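Local atomic coordinates of msDPBB_sym2 protein (Synthetic construct, PDB entry 7DWW), a protein that is of unknown function but was computationally designed as a double-psi beta-barrel, the core fold of RNA polymerase. Residues A7-A12 against E70-L75; E27-L32 against V52-E57; L39-I42 against V48-R51; N63-D68 against D81-M86. One frame throughout, in Å; residues are numbered along the deposited sequence.

Contact 1: residues A7-A12 against E70-L75; sequences ARVALA and ELMRLL
Strand 7-11 and helix 70-75 run in roughly opposed directions, 140° between them, and come nearest at Val9 and Met72, whose CA atoms lie 8.3 Å apart. From the helix, Met72 alone bridges that gap. Its CG stands anti to the carbonyl carbon (chi1 -70°) and the chain runs on straight until it bends at chi3, which carries the methyl past Val9 to the far end of the strand. On the way the two side chains run antiparallel, one alongside the other, with Val9 CG1 3.8 Å from Met72 SD. Beyond the sulfur, Met72 CE settles on the backbone of the strand, 3.5 Å from Leu11 CA and equally close to the carbonyl oxygen of Ala10. Leu11 lies across the methionine and brings its CD1 to 3.6 Å from Met72 CE. Met67, Val77 and Val79 also touch Met72, while Val9 leans on Met67 and Val83. An alanine in place of Met72 would take away everything from CG outward, and would probably leave a gap between helix and strand with Val9 and Leu11 lacking their helix partner. The chemistry is almost wholly apolar: a thioether and its methyl fitted against branched carbons, so the hold probably comes from close fit and the burial of Val9 and Met72, with Leu11 at the open border and no directional bond to fix the helix on the strand.

Contact 2: residues E27-L32 against V52-E57; sequences ELMRLL and VALAHE
Val52 meets Met29 of helix 27-32 tip to tip: Val52 CG1 points at the end of the methionine and lies 3.7 Å from Met29 CE, with Met29 SD only slightly farther off. The bend at chi3 (58°) accounts for this, since it turns CE toward Val52 CG1, while the sulfur is shared between Val52 and the residues that follow. At Ala53 the CB points away from the helix, and what faces it is the backbone, Ala53 O standing 4.0 Å from Met29 SD. Leu54 then comes in roughly perpendicular to the methionine, its CD2 3.9 Å from Met29 SD, at the more exposed border of the contact. A serine in place of Met29 would probably leave Val52 and Leu54 without a common partner and put a hydroxyl beside an apolar patch. Helix and strand axes pass 9.8 Å apart, one side chain spanning the distance. Met24 of strand 21-24 touches both Met29 and Val52, and Val34 packs on Met29 as well. Val40 of strand 39-43 receives both Val52 and Leu32, while Leu28 and Leu32 reach Val5 of strand 4-11, so the helix covers several strands of the barrel at once.

Contact 3: residues L39-I42 against V48-R51; sequences LVEI and VIAR
Leu39 sets a methyl over the face of the Arg51 guanidinium: Leu39 CD2 sits 3.2 Å above the plane, over its centre. The pair is close, since CG of the leucine also approaches the flat group, 3.4 Å from Arg51 NH2. Arg51 keeps its chain extended from CG to NE, bringing the guanidinium under the leucine methyl, and its NH1 is held by a hydrogen bond to Gly37 O. On the same face, Leu39 CD2 also meets Ile49 CG2, at 3.9 Å. Glu41 stands on this face too, its extended chain carrying OE2 to a hydrogen bond with Ser47 OG. The opposite face carries Val40, Ile42, Val48 and Ala50, and there Ile42 CD1 rests against Ala50 CB.

Between the two faces runs the backbone ladder of an antiparallel hairpin. Val40 and Ala50 form a hydrogen-bonded pair whose two N-H...O bonds are nearly straight; the bond from Ile42 N to Val48 O is shorter, 2.7 Å, while that from Val48 N to Ile42 O is more bent, at 145°. Glu41-Ile49 is the non-hydrogen-bonded pair between them, and Leu39-Arg51 the next one beyond Val40-Ala50.

The hairpin thus pairs two strands of the barrel sheet. Strand 39-43 continues it through Glu41 and Met86 to strand 82-87, and strand 47-54 through Arg51 and Val22 to strand 21-24. The face of Val40, Ile42, Val48 and Ala50 meets Val22, Val83 and Ile85, and helix 69-75 covers it with Leu71, Leu74 and Leu75 on Val48 and Leu75 on Ile42.

Contact 4: residues N63-D68 against D81-M86; sequences NIVRMD and DLVEIM
In the hydrophobic interior of the double-psi barrel, Val65 of strand 64-67 faces Val83 and Ile85 of strand 82-87. The two strands are not paired: Val65 CA and Val83 CA are 8.5 Å apart, and only side chains close the distance. Val65 and Ile85 come end to end. Ile85 is extended beyond CG1 (chi2 177°), which drives its CD1 into the branch of the valine, 3.6 Å from Val65 CG2 and just as near to Val65 CB. The other methyl of the valine takes the second partner: Val65 CG1 lies 3.7 Å from Val83 CG2, one side chain set crosswise to the other. Val65 sets CG1 between its backbone N and carbonyl carbon (chi1 54°), which turns CG1 to Val83 while CG2 and CB take Ile85 CD1; Val65 CG1 is itself 3.9 Å from Ile85 CD1. All three residues are buried, so this small cluster is wholly apolar and interlocks by shape. Strand 4-11 lies between the two in the sheet, bonded through its backbone to Val65 from Arg8 and Ala10 and to Val83 from Ala7. Val22 and Met24 of strand 21-24 pack on Val65, while Ile42 and Val40 of strand 39-43 touch Val83 and Ile85 respectively.

In the fold
Contacts 1 and 2 are counterparts: each sets the methionine of an identical ELMRLL helix on a Val-Ala-Leu strand, and they lie on opposite sides of the chain's centre, their own centres about 16 Å apart. Contact 4 sits between them, about 7 Å from contact 1 and 11 Å from contact 2, centre to centre. Met72 CE packs against Met67 O, 3.3 Å away, and Ala12 N probably hydrogen-bonds Met67 O at 2.7 Å. Leu32 of contact 2 reaches Ile85 O. Contact 3 shares strand 47-54 with contact 2, and joins contact 4 through a probable hydrogen bond, Glu41 N to Met86 O, 2.9 Å. Contacts 1 and 2 set the helices on the barrel; 3 and 4 tie its strands together, by pairing and in the core.

Contact 1: residues A7-A12 against E70-L75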
# COMPACT_ATOMS: atom_id res chain seq x y z
N ALA A 7 1.67 4.16 6.60
CA ALA A 7 2.04 4.85 5.37
C ALA A 7 0.92 5.78 4.98
O ALA A 7 -0.23 5.64 5.43
CB ALA A 7 2.33 3.87 4.23
N ARG A 8 1.26 6.79 4.17
CA ARG A 8 0.27 7.71 3.64
C ARG A 8 -0.19 7.23 2.27
O ARG A 8 0.61 6.79 1.44
CB ARG A 8 0.82 9.12 3.50
CG ARG A 8 -0.00 10.15 4.23
CD ARG A 8 0.70 11.49 4.23
NE ARG A 8 1.04 12.00 5.55
CZ ARG A 8 0.17 12.49 6.44
NH1 ARG A 8 -1.12 12.52 6.16
NH2 ARG A 8 0.60 12.95 7.61
N VAL A 9 -1.49 7.36 2.03
CA VAL A 9 -2.09 6.83 0.81
C VAL A 9 -1.76 7.77 -0.34
O VAL A 9 -1.89 8.99 -0.21
CB VAL A 9 -3.61 6.66 1.00
CG1 VAL A 9 -4.34 6.37 -0.32
CG2 VAL A 9 -3.88 5.60 2.08
N ALA A 10 -1.29 7.20 -1.45
CA ALA A 10 -1.06 7.92 -2.70
C ALA A 10 -1.65 7.14 -3.86
O ALA A 10 -1.89 5.95 -3.77
CB ALA A 10 0.43 8.16 -2.96
N LEU A 11 -1.90 7.85 -4.95
CA LEU A 11 -2.59 7.30 -6.10
C LEU A 11 -1.63 6.53 -7.01
O LEU A 11 -0.56 7.04 -7.36
CB LEU A 11 -3.28 8.44 -6.84
CG LEU A 11 -4.09 8.13 -8.09
CD1 LEU A 11 -5.24 7.20 -7.72
CD2 LEU A 11 -4.63 9.40 -8.72
N ALA A 12 -1.98 5.28 -7.33
CA ALA A 12 -1.18 4.48 -8.25
C ALA A 12 -1.05 5.19 -9.60
O ALA A 12 -1.96 5.87 -10.07
CB ALA A 12 -1.83 3.10 -8.44
N GLU A 70 -10.01 2.80 -7.03
CA GLU A 70 -11.15 2.02 -6.56
C GLU A 70 -10.86 1.29 -5.26
O GLU A 70 -11.76 1.19 -4.41
CB GLU A 70 -11.60 1.00 -7.61
CG GLU A 70 -12.94 0.37 -7.20
CD GLU A 70 -13.52 -0.55 -8.26
OE1 GLU A 70 -14.30 -1.47 -7.89
OE2 GLU A 70 -13.19 -0.36 -9.46
N LEU A 71 -9.62 0.85 -5.06
CA LEU A 71 -9.28 0.17 -3.77
C LEU A 71 -9.41 1.19 -2.64
O LEU A 71 -9.91 0.85 -1.60
CB LEU A 71 -7.89 -0.44 -3.84
CG LEU A 71 -7.56 -1.39 -2.68
CD1 LEU A 71 -8.44 -2.63 -2.71
CD2 LEU A 71 -6.10 -1.77 -2.69
N MET A 72 -9.02 2.43 -2.91
CA MET A 72 -9.20 3.51 -1.92
C MET A 72 -10.69 3.64 -1.61
O MET A 72 -11.05 3.72 -0.47
CB MET A 72 -8.72 4.84 -2.51
CG MET A 72 -7.25 4.94 -2.69
SD MET A 72 -6.82 6.59 -3.24
CE MET A 72 -5.38 6.25 -4.22
N ARG A 73 -11.53 3.63 -2.64
CA ARG A 73 -12.98 3.77 -2.40
C ARG A 73 -13.49 2.57 -1.59
O ARG A 73 -14.33 2.76 -0.73
CB ARG A 73 -13.74 3.91 -3.71
CG ARG A 73 -13.78 5.32 -4.27
CD ARG A 73 -14.67 5.44 -5.47
NE ARG A 73 -14.06 4.93 -6.67
CZ ARG A 73 -14.59 3.96 -7.38
NH1 ARG A 73 -15.72 3.41 -6.99
NH2 ARG A 73 -13.99 3.54 -8.47
N LEU A 74 -12.99 1.38 -1.88
CA LEU A 74 -13.46 0.21 -1.12
C LEU A 74 -13.08 0.37 0.35
O LEU A 74 -13.90 0.06 1.18
CB LEU A 74 -12.81 -1.05 -1.69
CG LEU A 74 -13.33 -2.34 -1.09
CD1 LEU A 74 -14.80 -2.53 -1.41
CD2 LEU A 74 -12.53 -3.53 -1.58
N LEU A 75 -11.88 0.85 0.63
CA LEU A 75 -11.42 0.93 2.01
C LEU A 75 -12.05 2.12 2.72
O LEU A 75 -12.09 2.14 3.96
CB LEU A 75 -9.90 1.01 2.02
CG LEU A 75 -9.16 1.08 3.35
CD1 LEU A 75 -9.53 -0.10 4.25
CD2 LEU A 75 -7.69 1.11 3.02

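Contact 2: residues E27-L32 against V52-E57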
# COMPACT_ATOMS: atom_id res chain seq x y z
N GLU A 27 12.62 -0.50 1.24
CA GLU A 27 12.94 -0.39 2.66
C GLU A 27 11.72 -0.66 3.53
O GLU A 27 11.81 -1.33 4.57
CB GLU A 27 13.53 0.98 2.99
CG GLU A 27 14.96 1.09 2.60
CD GLU A 27 15.59 2.39 3.03
OE1 GLU A 27 15.16 2.95 4.05
OE2 GLU A 27 16.49 2.85 2.32
N LEU A 28 10.58 -0.10 3.13
CA LEU A 28 9.38 -0.25 3.93
C LEU A 28 8.87 -1.69 3.89
O LEU A 28 8.46 -2.24 4.93
CB LEU A 28 8.32 0.74 3.45
CG LEU A 28 7.11 0.84 4.36
CD1 LEU A 28 7.52 1.16 5.77
CD2 LEU A 28 6.13 1.88 3.81
N MET A 29 8.90 -2.33 2.71
CA MET A 29 8.56 -3.75 2.64
C MET A 29 9.48 -4.58 3.51
O MET A 29 9.04 -5.53 4.15
CB MET A 29 8.64 -4.28 1.20
CG MET A 29 7.63 -3.60 0.24
SD MET A 29 7.71 -4.31 -1.41
CE MET A 29 7.36 -6.03 -1.00
N ARG A 30 10.79 -4.26 3.52
CA ARG A 30 11.74 -5.04 4.32
C ARG A 30 11.40 -4.94 5.80
O ARG A 30 11.38 -5.94 6.53
CB ARG A 30 13.17 -4.57 4.09
CG ARG A 30 13.91 -5.20 2.95
CD ARG A 30 15.27 -4.55 2.76
NE ARG A 30 16.33 -5.28 3.46
CZ ARG A 30 17.35 -5.88 2.85
NH1 ARG A 30 17.45 -5.84 1.53
NH2 ARG A 30 18.26 -6.52 3.57
N LEU A 31 11.11 -3.72 6.25
CA LEU A 31 10.75 -3.48 7.64
C LEU A 31 9.48 -4.22 8.02
O LEU A 31 9.42 -4.86 9.08
CB LEU A 31 10.58 -1.98 7.88
CG LEU A 31 10.58 -1.59 9.35
CD1 LEU A 31 11.98 -1.71 9.90
CD2 LEU A 31 10.06 -0.16 9.44
N LEU A 32 8.45 -4.13 7.17
CA LEU A 32 7.22 -4.90 7.43
C LEU A 32 7.46 -6.40 7.39
O LEU A 32 6.76 -7.15 8.09
CB LEU A 32 6.14 -4.55 6.43
CG LEU A 32 4.77 -5.21 6.56
CD1 LEU A 32 4.19 -4.91 7.97
CD2 LEU A 32 3.86 -4.64 5.48
N VAL A 52 1.11 -7.00 -2.31
CA VAL A 52 2.16 -5.95 -2.33
C VAL A 52 3.12 -6.12 -3.50
O VAL A 52 3.48 -7.24 -3.78
CB VAL A 52 2.93 -5.96 -1.00
CG1 VAL A 52 3.88 -4.80 -0.87
CG2 VAL A 52 2.00 -5.97 0.18
N ALA A 53 3.54 -5.01 -4.08
CA ALA A 53 4.55 -4.99 -5.15
C ALA A 53 5.50 -3.81 -4.93
O ALA A 53 5.14 -2.91 -4.20
CB ALA A 53 3.90 -4.93 -6.50
N LEU A 54 6.66 -3.84 -5.54
CA LEU A 54 7.68 -2.79 -5.33
C LEU A 54 7.22 -1.44 -5.87
O LEU A 54 6.73 -1.39 -6.98
CB LEU A 54 8.99 -3.21 -5.98
CG LEU A 54 9.97 -3.88 -5.03
CD1 LEU A 54 11.20 -4.37 -5.77
CD2 LEU A 54 10.35 -2.93 -3.91
N ALA A 55 7.49 -0.40 -5.09
CA ALA A 55 7.22 1.00 -5.43
C ALA A 55 8.09 1.35 -6.63
O ALA A 55 9.17 0.81 -6.74
CB ALA A 55 7.60 1.87 -4.27
N HIS A 56 7.87 2.50 -7.27
CA HIS A 56 8.67 2.96 -8.45
C HIS A 56 10.12 3.39 -8.19
O HIS A 56 10.71 3.90 -9.17
CB HIS A 56 7.88 3.95 -9.31
CG HIS A 56 6.71 3.30 -9.97
ND1 HIS A 56 6.86 2.37 -10.95
CD2 HIS A 56 5.39 3.41 -9.74
CE1 HIS A 56 5.67 1.97 -11.34
NE2 HIS A 56 4.76 2.57 -10.61
N GLU A 57 10.66 3.16 -6.99
CA GLU A 57 12.11 3.34 -6.59
C GLU A 57 12.39 4.61 -5.77
O GLU A 57 13.12 4.54 -4.77
CB GLU A 57 13.20 3.07 -7.65
CG GLU A 57 13.56 1.60 -7.92
CD GLU A 57 14.72 1.28 -8.86
OE1 GLU A 57 15.86 1.17 -8.39
OE2 GLU A 57 14.47 1.12 -10.07

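Contact 3: residues L39-I42 against V48-R51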
# COMPACT_ATOMS: atom_id res chain seq x y z
N LEU A 39 0.28 -11.11 0.71
CA LEU A 39 -0.96 -10.46 1.14
C LEU A 39 -0.68 -9.55 2.34
O LEU A 39 0.10 -9.92 3.23
CB LEU A 39 -2.01 -11.48 1.56
CG LEU A 39 -2.75 -12.33 0.53
CD1 LEU A 39 -3.62 -13.23 1.32
CD2 LEU A 39 -3.58 -11.45 -0.40
N VAL A 40 -1.33 -8.38 2.36
CA VAL A 40 -1.26 -7.45 3.49
C VAL A 40 -2.68 -6.97 3.69
O VAL A 40 -3.48 -6.94 2.76
CB VAL A 40 -0.32 -6.23 3.24
CG1 VAL A 40 1.14 -6.68 3.18
CG2 VAL A 40 -0.77 -5.47 2.02
N GLU A 41 -2.98 -6.58 4.93
CA GLU A 41 -4.25 -5.97 5.29
C GLU A 41 -4.02 -4.47 5.49
O GLU A 41 -3.05 -4.06 6.13
CB GLU A 41 -4.83 -6.63 6.55
CG GLU A 41 -6.09 -5.98 7.12
CD GLU A 41 -6.76 -6.83 8.19
OE1 GLU A 41 -6.10 -7.72 8.76
OE2 GLU A 41 -7.96 -6.63 8.46
N ILE A 42 -4.90 -3.65 4.90
CA ILE A 42 -4.79 -2.21 4.96
C ILE A 42 -6.02 -1.67 5.65
O ILE A 42 -7.15 -1.97 5.25
CB ILE A 42 -4.64 -1.58 3.56
CG1 ILE A 42 -3.41 -2.17 2.88
CG2 ILE A 42 -4.53 -0.05 3.70
CD1 ILE A 42 -3.43 -2.05 1.37
N VAL A 48 -9.23 -3.89 4.18
CA VAL A 48 -9.16 -4.51 2.85
C VAL A 48 -7.86 -5.29 2.82
O VAL A 48 -6.86 -4.86 3.40
CB VAL A 48 -9.19 -3.44 1.73
CG1 VAL A 48 -8.74 -4.04 0.42
CG2 VAL A 48 -10.57 -2.83 1.58
N ILE A 49 -7.85 -6.43 2.14
CA ILE A 49 -6.64 -7.22 1.96
C ILE A 49 -6.21 -7.12 0.50
O ILE A 49 -7.01 -7.37 -0.40
CB ILE A 49 -6.86 -8.68 2.41
CG1 ILE A 49 -7.42 -8.69 3.85
CG2 ILE A 49 -5.54 -9.45 2.35
CD1 ILE A 49 -7.89 -10.04 4.35
N ALA A 50 -4.93 -6.82 0.28
CA ALA A 50 -4.39 -6.55 -1.04
C ALA A 50 -3.09 -7.32 -1.18
O ALA A 50 -2.59 -7.90 -0.22
CB ALA A 50 -4.17 -5.05 -1.24
N ARG A 51 -2.47 -7.25 -2.34
CA ARG A 51 -1.15 -7.89 -2.51
C ARG A 51 -0.13 -6.77 -2.70
O ARG A 51 -0.50 -5.76 -3.24
CB ARG A 51 -1.15 -8.92 -3.63
CG ARG A 51 -2.03 -10.12 -3.32
CD ARG A 51 -1.70 -11.42 -4.02
NE ARG A 51 -2.53 -12.48 -3.49
CZ ARG A 51 -2.12 -13.39 -2.63
NH1 ARG A 51 -0.87 -13.38 -2.22
NH2 ARG A 51 -2.95 -14.31 -2.19

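Contact 4: residues N63-D68 against D81-M86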
# COMPACT_ATOMS: atom_id res chain seq x y z
N ASN A 63 7.42 7.09 2.60
CA ASN A 63 6.55 6.26 3.47
C ASN A 63 5.12 6.37 2.92
O ASN A 63 4.18 6.67 3.65
CB ASN A 63 6.87 6.43 4.96
CG ASN A 63 5.77 6.01 5.89
OD1 ASN A 63 5.02 6.84 6.38
ND2 ASN A 63 5.64 4.72 6.08
N ILE A 64 4.98 6.13 1.62
CA ILE A 64 3.64 6.15 0.98
C ILE A 64 3.30 4.72 0.55
O ILE A 64 4.20 3.90 0.48
CB ILE A 64 3.62 7.05 -0.26
CG1 ILE A 64 4.80 6.76 -1.18
CG2 ILE A 64 3.50 8.52 0.11
CD1 ILE A 64 4.65 7.34 -2.55
N VAL A 65 2.02 4.48 0.34
CA VAL A 65 1.52 3.20 -0.23
C VAL A 65 0.69 3.61 -1.44
O VAL A 65 -0.23 4.35 -1.26
CB VAL A 65 0.72 2.36 0.78
CG1 VAL A 65 -0.42 3.11 1.41
CG2 VAL A 65 0.22 1.07 0.15
N ARG A 66 1.08 3.18 -2.63
CA ARG A 66 0.34 3.57 -3.83
C ARG A 66 -0.76 2.56 -4.10
O ARG A 66 -0.51 1.35 -4.08
CB ARG A 66 1.26 3.66 -5.03
CG ARG A 66 2.12 4.90 -5.04
CD ARG A 66 2.67 5.19 -6.41
NE ARG A 66 3.66 6.27 -6.35
CZ ARG A 66 3.36 7.56 -6.37
NH1 ARG A 66 2.10 7.96 -6.45
NH2 ARG A 66 4.34 8.47 -6.33
N MET A 67 -1.98 3.06 -4.38
CA MET A 67 -3.21 2.28 -4.46
C MET A 67 -4.00 2.75 -5.67
O MET A 67 -3.95 3.91 -6.06
CB MET A 67 -4.09 2.44 -3.20
CG MET A 67 -3.42 2.06 -1.88
SD MET A 67 -4.56 2.38 -0.50
CE MET A 67 -5.99 1.39 -0.93
N ASP A 68 -4.75 1.82 -6.26
CA ASP A 68 -5.74 2.19 -7.27
C ASP A 68 -6.89 2.97 -6.62
O ASP A 68 -7.26 2.72 -5.47
CB ASP A 68 -6.26 0.92 -7.94
CG ASP A 68 -7.23 1.20 -9.06
OD1 ASP A 68 -6.78 1.12 -10.21
OD2 ASP A 68 -8.39 1.54 -8.78
N ASP A 81 -4.53 10.19 3.29
CA ASP A 81 -4.88 9.51 4.55
C ASP A 81 -3.73 8.63 5.02
O ASP A 81 -2.98 8.07 4.23
CB ASP A 81 -6.11 8.63 4.37
CG ASP A 81 -7.38 9.43 4.22
OD1 ASP A 81 -7.42 10.58 4.71
OD2 ASP A 81 -8.35 8.88 3.65
N LEU A 82 -3.59 8.51 6.35
CA LEU A 82 -2.71 7.50 6.91
C LEU A 82 -3.46 6.19 7.00
O LEU A 82 -4.65 6.17 7.36
CB LEU A 82 -2.20 7.89 8.29
CG LEU A 82 -1.39 9.19 8.37
CD1 LEU A 82 -0.87 9.37 9.77
CD2 LEU A 82 -0.24 9.12 7.41
N VAL A 83 -2.78 5.09 6.64
CA VAL A 83 -3.30 3.73 6.81
C VAL A 83 -2.25 2.92 7.53
O VAL A 83 -1.05 3.20 7.44
CB VAL A 83 -3.67 3.04 5.48
CG1 VAL A 83 -4.93 3.66 4.92
CG2 VAL A 83 -2.52 3.19 4.48
N GLU A 84 -2.71 1.87 8.21
CA GLU A 84 -1.84 0.84 8.75
C GLU A 84 -1.80 -0.36 7.81
O GLU A 84 -2.85 -0.82 7.34
CB GLU A 84 -2.30 0.36 10.12
CG GLU A 84 -1.50 -0.80 10.64
CD GLU A 84 -1.88 -1.16 12.05
OE1 GLU A 84 -2.78 -0.50 12.62
OE2 GLU A 84 -1.27 -2.10 12.60
N ILE A 85 -0.60 -0.87 7.55
CA ILE A 85 -0.43 -2.01 6.65
C ILE A 85 0.18 -3.13 7.45
O ILE A 85 1.21 -2.93 8.12
CB ILE A 85 0.46 -1.65 5.44
CG1 ILE A 85 -0.13 -0.43 4.75
CG2 ILE A 85 0.65 -2.88 4.48
CD1 ILE A 85 0.66 0.09 3.60
N MET A 86 -0.51 -4.25 7.51
CA MET A 86 -0.11 -5.32 8.40
C MET A 86 0.01 -6.62 7.63
O MET A 86 -0.82 -6.93 6.76
CB MET A 86 -1.13 -5.46 9.53
CG MET A 86 -0.81 -6.53 10.55
SD MET A 86 -2.17 -6.68 11.73
CE MET A 86 -3.12 -5.22 11.36